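Uncharacterized ACR, COG1565 superfamily (Burkholderia thailandensis, PDB 4F3N) is of unknown function but has a methyltransferase fold, and may transfer methyl groups from S-adenosylmethionine to arginine side chains of proteins. Local coordinates at residues 83-88 with 335-340; 221-226 with 274-279; 243-248 with 327-332; 170-175 with 198-203. One frame throughout, in Å; residues are numbered along the deposited sequence. Where two conformers were deposited one is given.

Interaction 1: 83-88 with 335-340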
loop_
_atom_site.group_PDB
_atom_site.type_symbol
_atom_site.label_atom_id
_atom_site.label_comp_id
_atom_site.label_asym_id
_atom_site.label_seq_id
_atom_site.Cartn_x
_atom_site.Cartn_y
_atom_site.Cartn_z
ATOM N N GLU A 83 -7.449 -2.213 12.385
ATOM C CA GLU A 83 -8.127 -0.951 11.989
ATOM C C GLU A 83 -7.999 0.088 13.090
ATOM O O GLU A 83 -7.684 1.279 12.837
ATOM C CB GLU A 83 -9.585 -1.183 11.661
ATOM C CG GLU A 83 -10.390 0.110 11.400
ATOM C CD GLU A 83 -11.878 -0.156 11.296
ATOM O OE1 GLU A 83 -12.304 -1.333 11.404
ATOM O OE2 GLU A 83 -12.650 0.825 11.171
ATOM N N ARG A 84 -8.245 -0.329 14.326
ATOM C CA ARG A 84 -8.244 0.620 15.410
ATOM C C ARG A 84 -6.837 1.134 15.792
ATOM O O ARG A 84 -6.652 2.347 16.002
ATOM C CB ARG A 84 -9.002 0.029 16.624
ATOM C CG ARG A 84 -10.500 -0.095 16.412
ATOM C CD ARG A 84 -11.150 1.230 16.044
ATOM N NE ARG A 84 -11.158 2.176 17.159
ATOM C CZ ARG A 84 -11.649 3.420 17.086
ATOM N NH1 ARG A 84 -11.630 4.216 18.149
ATOM N NH2 ARG A 84 -12.143 3.879 15.945
ATOM N N VAL A 85 -5.841 0.253 15.852
ATOM C CA VAL A 85 -4.512 0.693 16.285
ATOM C C VAL A 85 -3.848 1.560 15.220
ATOM O O VAL A 85 -3.033 2.453 15.539
ATOM C CB VAL A 85 -3.578 -0.450 16.734
ATOM C CG1 VAL A 85 -4.223 -1.272 17.854
ATOM C CG2 VAL A 85 -3.172 -1.314 15.555
ATOM N N LEU A 86 -4.232 1.372 13.953
ATOM C CA LEU A 86 -3.660 2.161 12.886
ATOM C C LEU A 86 -4.460 3.448 12.624
ATOM O O LEU A 86 -3.869 4.476 12.353
ATOM C CB LEU A 86 -3.536 1.326 11.601
ATOM C CG LEU A 86 -2.584 0.108 11.601
ATOM C CD1 LEU A 86 -2.544 -0.529 10.205
ATOM C CD2 LEU A 86 -1.193 0.566 12.013
ATOM N N TYR A 87 -5.778 3.371 12.720
ATOM C CA TYR A 87 -6.656 4.430 12.187
ATOM C C TYR A 87 -7.606 5.053 13.215
ATOM O O TYR A 87 -8.420 5.896 12.838
ATOM C CB TYR A 87 -7.426 3.934 10.970
ATOM C CG TYR A 87 -6.523 3.411 9.888
ATOM C CD1 TYR A 87 -5.700 4.285 9.189
ATOM C CD2 TYR A 87 -6.436 2.058 9.600
ATOM C CE1 TYR A 87 -4.819 3.836 8.233
ATOM C CE2 TYR A 87 -5.552 1.585 8.620
ATOM C CZ TYR A 87 -4.759 2.478 7.937
ATOM O OH TYR A 87 -3.836 2.119 6.952
ATOM N N ALA A 88 -7.513 4.697 14.504
ATOM C CA ALA A 88 -8.403 5.349 15.503
ATOM C C ALA A 88 -8.161 6.866 15.505
ATOM O O ALA A 88 -7.032 7.287 15.590
ATOM C CB ALA A 88 -8.159 4.793 16.905
ATOM N N GLN A 335 3.410 1.914 16.548
ATOM C CA GLN A 335 4.096 1.187 15.522
ATOM C C GLN A 335 3.165 0.930 14.327
ATOM O O GLN A 335 1.933 0.945 14.466
ATOM C CB GLN A 335 4.670 -0.139 16.073
ATOM C CG GLN A 335 3.609 -1.153 16.512
ATOM C CD GLN A 335 4.185 -2.534 16.758
ATOM O OE1 GLN A 335 5.399 -2.708 16.973
ATOM N NE2 GLN A 335 3.311 -3.554 16.743
ATOM N N ASP A 336 3.800 0.700 13.183
ATOM C CA ASP A 336 3.148 0.341 11.920
ATOM C C ASP A 336 2.842 -1.154 11.967
ATOM O O ASP A 336 3.559 -1.908 12.598
ATOM C CB ASP A 336 4.179 0.587 10.793
ATOM C CG ASP A 336 3.583 0.695 9.448
ATOM O OD1 ASP A 336 2.350 0.558 9.306
ATOM O OD2 ASP A 336 4.389 0.932 8.516
ATOM N N ILE A 337 1.787 -1.569 11.274
ATOM C CA ILE A 337 1.487 -2.981 11.060
ATOM C C ILE A 337 1.147 -3.104 9.573
ATOM O O ILE A 337 0.286 -2.362 9.076
ATOM C CB ILE A 337 0.269 -3.495 11.881
ATOM C CG1 ILE A 337 0.460 -3.232 13.404
ATOM C CG2 ILE A 337 0.085 -4.997 11.604
ATOM C CD1 ILE A 337 -0.783 -3.487 14.262
ATOM N N THR A 338 1.858 -3.959 8.837
ATOM C CA THR A 338 1.586 -4.098 7.406
ATOM C C THR A 338 1.546 -5.571 7.056
ATOM O O THR A 338 2.014 -6.407 7.782
ATOM C CB THR A 338 2.676 -3.433 6.503
ATOM O OG1 THR A 338 3.945 -4.045 6.751
ATOM C CG2 THR A 338 2.777 -1.944 6.762
ATOM N N ALA A 339 0.972 -5.876 5.916
ATOM C CA ALA A 339 1.053 -7.205 5.358
ATOM C C ALA A 339 1.421 -7.014 3.907
ATOM O O ALA A 339 1.108 -5.998 3.338
ATOM C CB ALA A 339 -0.283 -7.902 5.428
ATOM N N HIS A 340 2.059 -7.990 3.299
ATOM C CA HIS A 340 2.315 -7.920 1.853
ATOM C C HIS A 340 1.020 -8.045 1.099
ATOM O O HIS A 340 -0.002 -8.469 1.646
ATOM C CB HIS A 340 3.241 -9.040 1.454
ATOM C CG HIS A 340 4.675 -8.849 1.865
ATOM N ND1 HIS A 340 5.064 -8.295 3.075
ATOM C CD2 HIS A 340 5.839 -9.179 1.197
ATOM C CE1 HIS A 340 6.407 -8.259 3.124
ATOM N NE2 HIS A 340 6.886 -8.811 1.990
#

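Interaction 2: 221-226 with 274-279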
loop_
_atom_site.group_PDB
_atom_site.type_symbol
_atom_site.label_atom_id
_atom_site.label_comp_id
_atom_site.label_asym_id
_atom_site.label_seq_id
_atom_site.Cartn_x
_atom_site.Cartn_y
_atom_site.Cartn_z
ATOM N N PRO A 221 -6.544 -3.084 6.602
ATOM C CA PRO A 221 -6.661 -4.154 7.584
ATOM C C PRO A 221 -6.735 -5.526 6.955
ATOM O O PRO A 221 -7.406 -5.718 5.932
ATOM C CB PRO A 221 -7.989 -3.804 8.287
ATOM C CG PRO A 221 -8.078 -2.345 8.209
ATOM C CD PRO A 221 -7.452 -1.962 6.902
ATOM N N VAL A 222 -6.050 -6.483 7.566
ATOM C CA VAL A 222 -6.112 -7.875 7.115
ATOM C C VAL A 222 -6.751 -8.729 8.205
ATOM O O VAL A 222 -6.737 -8.345 9.382
ATOM C CB VAL A 222 -4.730 -8.456 6.764
ATOM C CG1 VAL A 222 -4.101 -7.678 5.594
ATOM C CG2 VAL A 222 -3.762 -8.480 7.986
ATOM N N ARG A 223 -7.336 -9.858 7.803
ATOM C CA ARG A 223 -7.728 -10.870 8.778
ATOM C C ARG A 223 -6.628 -11.933 8.774
ATOM O O ARG A 223 -5.908 -12.093 7.797
ATOM C CB ARG A 223 -9.126 -11.406 8.459
ATOM C CG ARG A 223 -10.212 -10.410 8.843
ATOM C CD ARG A 223 -11.602 -10.726 8.276
ATOM N NE ARG A 223 -12.439 -11.447 9.213
ATOM C CZ ARG A 223 -13.532 -10.960 9.821
ATOM N NH1 ARG A 223 -13.970 -9.723 9.598
ATOM N NH2 ARG A 223 -14.214 -11.726 10.658
ATOM N N LEU A 224 -6.480 -12.639 9.875
ATOM C CA LEU A 224 -5.539 -13.724 9.955
ATOM C C LEU A 224 -6.281 -15.046 9.976
ATOM O O LEU A 224 -7.347 -15.196 10.589
ATOM C CB LEU A 224 -4.697 -13.572 11.208
ATOM C CG LEU A 224 -3.873 -12.268 11.291
ATOM C CD1 LEU A 224 -3.133 -12.100 12.616
ATOM C CD2 LEU A 224 -2.863 -12.225 10.152
ATOM N N VAL A 225 -5.704 -16.028 9.308
ATOM C CA VAL A 225 -6.333 -17.338 9.248
ATOM C C VAL A 225 -5.289 -18.384 9.576
ATOM O O VAL A 225 -4.108 -18.214 9.235
ATOM C CB VAL A 225 -6.973 -17.591 7.874
ATOM C CG1 VAL A 225 -8.113 -16.595 7.633
ATOM C CG2 VAL A 225 -5.946 -17.551 6.705
ATOM N N ALA A 226 -5.703 -19.440 10.269
ATOM C CA ALA A 226 -4.765 -20.452 10.736
ATOM C C ALA A 226 -5.299 -21.827 10.382
ATOM O O ALA A 226 -6.483 -22.103 10.561
ATOM C CB ALA A 226 -4.575 -20.361 12.259
ATOM N N THR A 274 -5.631 -12.857 5.002
ATOM C CA THR A 274 -6.534 -12.501 3.937
ATOM C C THR A 274 -6.702 -10.960 3.848
ATOM O O THR A 274 -6.490 -10.225 4.827
ATOM C CB THR A 274 -7.900 -13.208 4.045
ATOM O OG1 THR A 274 -8.591 -12.756 5.208
ATOM C CG2 THR A 274 -7.706 -14.738 4.141
ATOM N N HIS A 275 -7.073 -10.511 2.649
ATOM C CA HIS A 275 -7.046 -9.092 2.251
ATOM C C HIS A 275 -8.367 -8.554 1.788
ATOM O O HIS A 275 -8.439 -7.840 0.774
ATOM C CB HIS A 275 -5.987 -8.876 1.165
ATOM C CG HIS A 275 -4.672 -9.494 1.507
ATOM N ND1 HIS A 275 -4.405 -10.768 1.224
ATOM C CD2 HIS A 275 -3.547 -8.965 2.073
ATOM C CE1 HIS A 275 -3.175 -11.055 1.638
ATOM N NE2 HIS A 275 -2.651 -9.953 2.167
ATOM N N ASP A 276 -9.445 -8.888 2.509
ATOM C CA ASP A 276 -10.801 -8.438 2.121
ATOM C C ASP A 276 -10.866 -6.908 1.964
ATOM O O ASP A 276 -11.520 -6.419 1.024
ATOM C CB ASP A 276 -11.891 -8.903 3.099
ATOM C CG ASP A 276 -12.094 -10.417 3.100
ATOM O OD1 ASP A 276 -12.036 -11.043 2.049
ATOM O OD2 ASP A 276 -12.349 -10.984 4.161
ATOM N N ALA A 277 -10.206 -6.155 2.850
ATOM C CA ALA A 277 -10.334 -4.695 2.823
ATOM C C ALA A 277 -9.673 -4.124 1.585
ATOM O O ALA A 277 -10.196 -3.213 0.954
ATOM C CB ALA A 277 -9.756 -4.047 4.073
ATOM N N ALA A 278 -8.503 -4.634 1.262
ATOM C CA ALA A 278 -7.822 -4.213 0.026
ATOM C C ALA A 278 -8.582 -4.562 -1.229
ATOM O O ALA A 278 -8.631 -3.780 -2.195
ATOM C CB ALA A 278 -6.395 -4.781 -0.022
ATOM N N VAL A 279 -9.127 -5.774 -1.264
ATOM C CA VAL A 279 -9.974 -6.193 -2.361
ATOM C C VAL A 279 -11.186 -5.240 -2.538
ATOM O O VAL A 279 -11.512 -4.801 -3.668
ATOM C CB VAL A 279 -10.371 -7.715 -2.209
ATOM C CG1 VAL A 279 -11.569 -8.071 -3.071
ATOM C CG2 VAL A 279 -9.170 -8.587 -2.568
HETATM O O HOH W 1 -6.576 -6.010 3.126
HETATM O O HOH W 2 -9.522 -7.393 5.516
#

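Interaction 3: 243-248 with 327-332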
loop_
_atom_site.group_PDB
_atom_site.type_symbol
_atom_site.label_atom_id
_atom_site.label_comp_id
_atom_site.label_asym_id
_atom_site.label_seq_id
_atom_site.Cartn_x
_atom_site.Cartn_y
_atom_site.Cartn_z
ATOM N N GLY A 243 -4.485 -9.417 31.355
ATOM C CA GLY A 243 -4.882 -8.256 30.585
ATOM C C GLY A 243 -4.068 -8.010 29.320
ATOM O O GLY A 243 -4.204 -6.958 28.703
ATOM N N ALA A 244 -3.250 -8.960 28.886
ATOM C CA ALA A 244 -2.438 -8.759 27.684
ATOM C C ALA A 244 -3.206 -9.209 26.461
ATOM O O ALA A 244 -3.989 -10.145 26.542
ATOM C CB ALA A 244 -1.133 -9.535 27.747
ATOM N N PHE A 245 -2.937 -8.550 25.332
ATOM C CA PHE A 245 -3.529 -9.022 24.065
ATOM C C PHE A 245 -2.882 -10.381 23.765
ATOM O O PHE A 245 -1.672 -10.547 23.976
ATOM C CB PHE A 245 -3.268 -8.076 22.917
ATOM C CG PHE A 245 -3.943 -6.726 23.081
ATOM C CD1 PHE A 245 -5.312 -6.621 23.063
ATOM C CD2 PHE A 245 -3.185 -5.584 23.282
ATOM C CE1 PHE A 245 -5.940 -5.383 23.216
ATOM C CE2 PHE A 245 -3.791 -4.342 23.452
ATOM C CZ PHE A 245 -5.190 -4.237 23.441
ATOM N N VAL A 246 -3.673 -11.304 23.233
ATOM C CA VAL A 246 -3.196 -12.627 22.800
ATOM C C VAL A 246 -3.905 -12.975 21.496
ATOM O O VAL A 246 -5.063 -12.590 21.332
ATOM C CB VAL A 246 -3.495 -13.708 23.863
ATOM C CG1 VAL A 246 -4.991 -13.972 24.049
ATOM C CG2 VAL A 246 -2.782 -14.999 23.515
ATOM N N PHE A 247 -3.224 -13.644 20.556
ATOM C CA PHE A 247 -3.964 -14.223 19.430
ATOM C C PHE A 247 -4.811 -15.386 19.941
ATOM O O PHE A 247 -4.412 -16.077 20.882
ATOM C CB PHE A 247 -3.020 -14.765 18.352
ATOM C CG PHE A 247 -2.272 -13.716 17.595
ATOM C CD1 PHE A 247 -2.945 -12.831 16.749
ATOM C CD2 PHE A 247 -0.905 -13.660 17.678
ATOM C CE1 PHE A 247 -2.226 -11.892 16.021
ATOM C CE2 PHE A 247 -0.180 -12.750 16.939
ATOM C CZ PHE A 247 -0.846 -11.869 16.119
ATOM N N ALA A 248 -5.947 -15.617 19.302
ATOM C CA ALA A 248 -6.835 -16.692 19.678
ATOM C C ALA A 248 -7.528 -17.171 18.467
ATOM O O ALA A 248 -8.058 -16.362 17.708
ATOM C CB ALA A 248 -7.852 -16.242 20.717
ATOM N N ASP A 327 5.353 -8.772 16.191
ATOM C CA ASP A 327 4.343 -8.703 17.253
ATOM C C ASP A 327 3.470 -7.458 17.158
ATOM O O ASP A 327 3.874 -6.367 17.544
ATOM C CB ASP A 327 5.021 -8.761 18.619
ATOM C CG ASP A 327 4.037 -8.816 19.768
ATOM O OD1 ASP A 327 2.816 -8.763 19.523
ATOM O OD2 ASP A 327 4.495 -8.924 20.913
ATOM N N PRO A 328 2.207 -7.607 16.695
ATOM C CA PRO A 328 1.355 -6.438 16.575
ATOM C C PRO A 328 0.786 -5.857 17.881
ATOM O O PRO A 328 0.111 -4.845 17.819
ATOM C CB PRO A 328 0.197 -6.951 15.729
ATOM C CG PRO A 328 0.079 -8.349 16.146
ATOM C CD PRO A 328 1.496 -8.835 16.303
ATOM N N PHE A 329 1.067 -6.480 19.029
ATOM C CA PHE A 329 0.550 -6.057 20.312
ATOM C C PHE A 329 1.557 -5.151 21.034
ATOM O O PHE A 329 1.259 -4.595 22.080
ATOM C CB PHE A 329 0.235 -7.308 21.146
ATOM C CG PHE A 329 -0.748 -8.227 20.476
ATOM C CD1 PHE A 329 -1.900 -7.706 19.881
ATOM C CD2 PHE A 329 -0.515 -9.560 20.415
ATOM C CE1 PHE A 329 -2.813 -8.532 19.226
ATOM C CE2 PHE A 329 -1.422 -10.399 19.796
ATOM C CZ PHE A 329 -2.550 -9.881 19.192
ATOM N N VAL A 330 2.724 -4.955 20.439
ATOM C CA VAL A 330 3.690 -3.931 20.953
ATOM C C VAL A 330 3.126 -2.503 20.773
ATOM O O VAL A 330 2.683 -2.119 19.679
ATOM C CB VAL A 330 5.068 -4.079 20.264
ATOM C CG1 VAL A 330 5.958 -2.844 20.511
ATOM C CG2 VAL A 330 5.747 -5.381 20.701
ATOM N N TYR A 331 3.148 -1.734 21.853
ATOM C CA TYR A 331 2.757 -0.328 21.893
ATOM C C TYR A 331 1.722 0.071 20.831
ATOM O O TYR A 331 2.058 0.753 19.862
ATOM C CB TYR A 331 4.000 0.575 21.826
ATOM C CG TYR A 331 4.885 0.417 23.032
ATOM C CD1 TYR A 331 4.397 0.702 24.310
ATOM C CD2 TYR A 331 6.176 -0.074 22.911
ATOM C CE1 TYR A 331 5.191 0.511 25.433
ATOM C CE2 TYR A 331 6.979 -0.255 24.027
ATOM C CZ TYR A 331 6.469 0.013 25.279
ATOM O OH TYR A 331 7.278 -0.144 26.395
ATOM N N PRO A 332 0.464 -0.377 21.008
ATOM C CA PRO A 332 -0.601 0.040 20.103
ATOM C C PRO A 332 -0.590 1.558 19.837
ATOM O O PRO A 332 -0.541 2.358 20.769
ATOM C CB PRO A 332 -1.883 -0.363 20.841
ATOM C CG PRO A 332 -1.477 -1.532 21.642
ATOM C CD PRO A 332 -0.046 -1.242 22.089
#

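Interaction 4: 170-175 with 198-203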
loop_
_atom_site.group_PDB
_atom_site.type_symbol
_atom_site.label_atom_id
_atom_site.label_comp_id
_atom_site.label_asym_id
_atom_site.label_seq_id
_atom_site.Cartn_x
_atom_site.Cartn_y
_atom_site.Cartn_z
ATOM N N ALA A 170 -5.772 15.405 -7.140
ATOM C CA ALA A 170 -6.627 15.152 -5.986
ATOM C C ALA A 170 -5.916 14.233 -5.018
ATOM O O ALA A 170 -5.313 13.221 -5.430
ATOM C CB ALA A 170 -7.969 14.543 -6.393
ATOM N N ILE A 171 -5.923 14.593 -3.747
ATOM C CA ILE A 171 -5.412 13.667 -2.687
ATOM C C ILE A 171 -6.563 13.210 -1.800
ATOM O O ILE A 171 -7.292 14.025 -1.269
ATOM C CB ILE A 171 -4.292 14.282 -1.816
ATOM C CG1 ILE A 171 -3.064 14.599 -2.667
ATOM C CG2 ILE A 171 -3.987 13.362 -0.631
ATOM C CD1 ILE A 171 -1.960 15.426 -1.992
ATOM N N VAL A 172 -6.739 11.899 -1.641
ATOM C CA VAL A 172 -7.742 11.360 -0.739
ATOM C C VAL A 172 -7.145 11.105 0.624
ATOM O O VAL A 172 -6.309 10.217 0.777
ATOM C CB VAL A 172 -8.398 10.036 -1.233
ATOM C CG1 VAL A 172 -9.498 9.598 -0.269
ATOM C CG2 VAL A 172 -8.949 10.201 -2.633
ATOM N N ASP A 173 -7.620 11.872 1.598
ATOM C CA ASP A 173 -7.129 11.879 2.980
ATOM C C ASP A 173 -8.340 11.648 3.863
ATOM O O ASP A 173 -8.963 12.597 4.347
ATOM C CB ASP A 173 -6.443 13.216 3.288
ATOM C CG ASP A 173 -6.077 13.377 4.751
ATOM O OD1 ASP A 173 -5.801 12.384 5.457
ATOM O OD2 ASP A 173 -6.057 14.527 5.221
ATOM N N LEU A 174 -8.693 10.380 4.039
ATOM C CA LEU A 174 -9.957 10.033 4.683
ATOM C C LEU A 174 -10.040 10.587 6.087
ATOM O O LEU A 174 -11.118 10.979 6.518
ATOM C CB LEU A 174 -10.136 8.499 4.788
ATOM C CG LEU A 174 -10.180 7.674 3.500
ATOM C CD1 LEU A 174 -10.402 6.186 3.820
ATOM C CD2 LEU A 174 -11.240 8.202 2.550
ATOM N N SER A 175 -8.925 10.571 6.814
ATOM C CA SER A 175 -8.964 10.935 8.222
ATOM C C SER A 175 -8.905 12.435 8.449
ATOM O O SER A 175 -9.265 12.911 9.532
ATOM C CB SER A 175 -7.804 10.300 8.989
ATOM O OG SER A 175 -6.584 10.955 8.691
ATOM N N ARG A 198 -6.061 19.447 -4.665
ATOM C CA ARG A 198 -7.252 19.513 -3.844
ATOM C C ARG A 198 -7.335 18.240 -3.037
ATOM O O ARG A 198 -6.919 17.154 -3.518
ATOM C CB ARG A 198 -8.507 19.683 -4.707
ATOM C CG ARG A 198 -8.611 21.028 -5.418
ATOM C CD ARG A 198 -8.820 22.162 -4.436
ATOM N NE ARG A 198 -8.974 23.444 -5.126
ATOM C CZ ARG A 198 -7.969 24.205 -5.556
ATOM N NH1 ARG A 198 -6.702 23.839 -5.392
ATOM N NH2 ARG A 198 -8.235 25.372 -6.164
ATOM N N TRP A 199 -7.857 18.336 -1.821
ATOM C CA TRP A 199 -8.003 17.185 -0.961
ATOM C C TRP A 199 -9.455 16.753 -0.840
ATOM O O TRP A 199 -10.369 17.582 -0.765
ATOM C CB TRP A 199 -7.459 17.518 0.418
ATOM C CG TRP A 199 -5.954 17.529 0.498
ATOM C CD1 TRP A 199 -5.104 16.489 0.932
ATOM C CD2 TRP A 199 -5.035 18.618 0.121
ATOM N NE1 TRP A 199 -3.807 16.867 0.846
ATOM C CE2 TRP A 199 -3.691 18.130 0.389
ATOM C CE3 TRP A 199 -5.204 19.913 -0.355
ATOM C CZ2 TRP A 199 -2.573 18.909 0.177
ATOM C CZ3 TRP A 199 -4.068 20.690 -0.592
ATOM C CH2 TRP A 199 -2.775 20.184 -0.330
ATOM N N LEU A 200 -9.645 15.438 -0.843
ATOM C CA LEU A 200 -10.956 14.811 -0.761
ATOM C C LEU A 200 -11.097 14.010 0.517
ATOM O O LEU A 200 -10.132 13.408 0.966
ATOM C CB LEU A 200 -11.118 13.856 -1.933
ATOM C CG LEU A 200 -10.964 14.406 -3.336
ATOM C CD1 LEU A 200 -11.084 13.260 -4.319
ATOM C CD2 LEU A 200 -11.999 15.495 -3.628
ATOM N N ASP A 201 -12.319 13.961 1.055
ATOM C CA ASP A 201 -12.591 13.220 2.266
ATOM C C ASP A 201 -12.984 11.749 1.972
ATOM O O ASP A 201 -13.001 10.917 2.884
ATOM C CB ASP A 201 -13.738 13.871 3.029
ATOM C CG ASP A 201 -13.397 15.288 3.491
ATOM O OD1 ASP A 201 -12.225 15.661 3.397
ATOM O OD2 ASP A 201 -14.294 16.016 3.949
ATOM N N ALA A 202 -13.319 11.457 0.727
ATOM C CA ALA A 202 -13.732 10.111 0.318
ATOM C C ALA A 202 -13.515 9.941 -1.170
ATOM O O ALA A 202 -13.387 10.919 -1.886
ATOM C CB ALA A 202 -15.189 9.891 0.663
ATOM N N LEU A 203 -13.456 8.712 -1.663
ATOM C CA LEU A 203 -13.427 8.543 -3.111
ATOM C C LEU A 203 -14.717 9.140 -3.711
ATOM O O LEU A 203 -15.811 8.941 -3.171
ATOM C CB LEU A 203 -13.309 7.070 -3.491
ATOM C CG LEU A 203 -12.034 6.320 -3.116
ATOM C CD1 LEU A 203 -12.197 4.818 -3.342
ATOM C CD2 LEU A 203 -10.841 6.869 -3.886
#

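Interaction 1: 83-88 with 335-340
L86 lays its two methyl groups against the backbone of I337. CD1 of L86 lies 3.6 Å from I337 O, and CD2 of L86 lies 3.7 Å from I337 N. The same CD2 also comes within 4.0 Å of Q335 O. Both I337 N and I337 O are buried here and have no hydrogen-bonding partner in the model, so these two polar atoms face hydrocarbon rather than another strand.

One residue earlier on the helix, V85 meets the side chain of I337. The two side chains cross at about a right angle, and CG2 of V85 is 3.5 Å from CD1 of I337, a tight contact. I337 reaches it because CG1 stands anti to its carbonyl carbon (chi1 -56°) and the chain then runs on extended, which carries CD1 out to the helix.

The contact is thus made by methyl groups that meet a side chain and backbone atoms. Helix 83-87 and strand 336-338 run 130° apart, with their axes 8.9 Å from each other. D336 and T338 make their backbone bonds to H319 and M317 of strand 317-319. The carboxylate of D336 has a weak hydrogen bond to Y94 OH. The D336 side chain lies about 8 Å from that of T113, which has been seen to bind S-adenosyl-L-homocysteine; the ligand is absent from this model. Helix 78-87 is packed by its apolar side against strand 336-342 of a small mixed sheet, next to the cofactor-binding region of a probable S-adenosylmethionine-dependent methyltransferase.

Interaction 2: 221-226 with 274-279
P221 O accepts a hydrogen bond from water 1 at 2.9 Å. P221 O accepts a second from water 2 at 2.7 Å. A277 CB lies against the same oxygen. R223 and T274 form an antiparallel hydrogen-bonded pair at the end of strand 271-274, and the chain goes on through H275, the N-cap, into helix 276-288.

Each water passes the link on to the start of that helix. Water 1 accepts from A278 N and water 2 from A277 N. Amides of the first helical turn are thus satisfied through solvent.

In the pair, T274 N donates to R223 O at 2.9 Å. R223 N donates to T274 O at 3.1 Å with a more bent angle of 143°. This joins strand 223-228 to strand 271-274 in the antiparallel sheet.

The side chains of R223 and T274 share one face of the sheet. R223 passes D276 without a direct ion pair. Its guanidinium bridges to E234 instead, and D276 is paired with R260. T274 CG2 stands anti to its carbonyl carbon (OG1 at chi1 66°), which brings it 4.0 Å from CG1 of V225. V222 and H275 lie side by side, and CG1 of V222 is 3.8 Å from CD2 of the H275 ring, approaching it obliquely.

Interaction 3: 243-248 with 327-332
The F329 ring is sandwiched. On one face sits F245 CB, 3.6 Å from the ring centroid, a CH-pi contact. F329 has CG anti to its carbonyl carbon (chi1 -58°), which holds the ring against F245 CB. On the opposite face lies CG of P328, its own neighbour in the chain. The far edge of F329 points at the face of F247, an edge-to-face pair with centroids 4.8 Å apart and planes at 53°. F245 and F329 are closer to parallel (28°) but slid apart, with centroids 5.7 Å from each other, and barely overlap.

Two prolines complete this aromatic cluster. CG of P328 is 3.6 Å from CZ of F247, the two side chains coming from opposite directions. CG of P332 is 4.1 Å from CE2 of F245.

The loop is shaped by a type I beta turn from D327 to V330. An Asx turn reinforces it: F329 N donates to D327 OD1 at 2.9 Å, meeting the carboxylate from above its plane.

Y81 of helix 78-87 adds edge-to-face contacts to both F245 and F329, and P328 O is hydrogen-bonded to Y81 OH. F245 also packs on L65 and I69 of helix 52-71. F329 touches V237 of strand 231-239, which pairs with strand 245-250, so the 327-332 loop is wedged between that antiparallel hairpin and helix 78-87.

Interaction 4: 170-175 with 198-203
I171 and W199 adopt like first torsions (chi1 -63° and -76°), with CG1 of I171 and CG of W199 each anti to the carbonyl carbon. As the two residues are also paired in the parallel register, their side chains lie side by side, pointing the same way off one face of the sheet. The pyrrole side of the indole meets the isoleucine: CD1 of W199 is 3.6 Å from CB of I171, and NE1 of W199 is 3.7 Å from CD1 of I171. W199 NE1 has its own polar partner, Q182 of helix 179-189.

On the other face, CD1 of L200 lies 4.0 Å from CB of A170 and 4.1 Å from CG2 of V172. CG2 of V172 also touches L203.

The backbones form a parallel ladder. I171 N donates to R198 O and L200 N to I171 O, both at 2.8 Å. D173 N donates to L200 O at 3.0 Å; this bond and that from L200 N are both nearly straight (168°). Past the strands, CD2 of L174 closes over D201 O at 3.3 Å. R179 forms a salt bridge with each of D173 and D201, which probably eases the repulsion between them.

Helix 179-189 covers the I171 and W199 face. Strands 168-172 and 197-200 with this helix make a beta-alpha-beta crossover, and 197-200 is the outermost strand of a seven-stranded sheet with the 3-2-1-4-5-7-6 order of the Rossmann-like class I methyltransferase fold.

In the fold
Interaction 1 touches both interactions 2 and 3. Its centre is about 12 Å from that of interaction 2 and about 13 Å from that of interaction 3. Q335 NE2 reaches D327 O in interaction 3 at 3.0 Å, a probable hydrogen bond. H275 NE2 in interaction 2 and H340 O make a weak hydrogen bond. Interactions 2 and 3 reach the same antiparallel sheet and meet where L224 CD1 packs on F247 CE1. Interaction 4 stands apart in the Rossmann-like sheet, with nearest atoms about 6 Å from interaction 1. The I171 side chain is about 11 Å from that of N214, which has been seen to bind S-adenosyl-L-homocysteine. Interactions 2 and 3 lie away from that site.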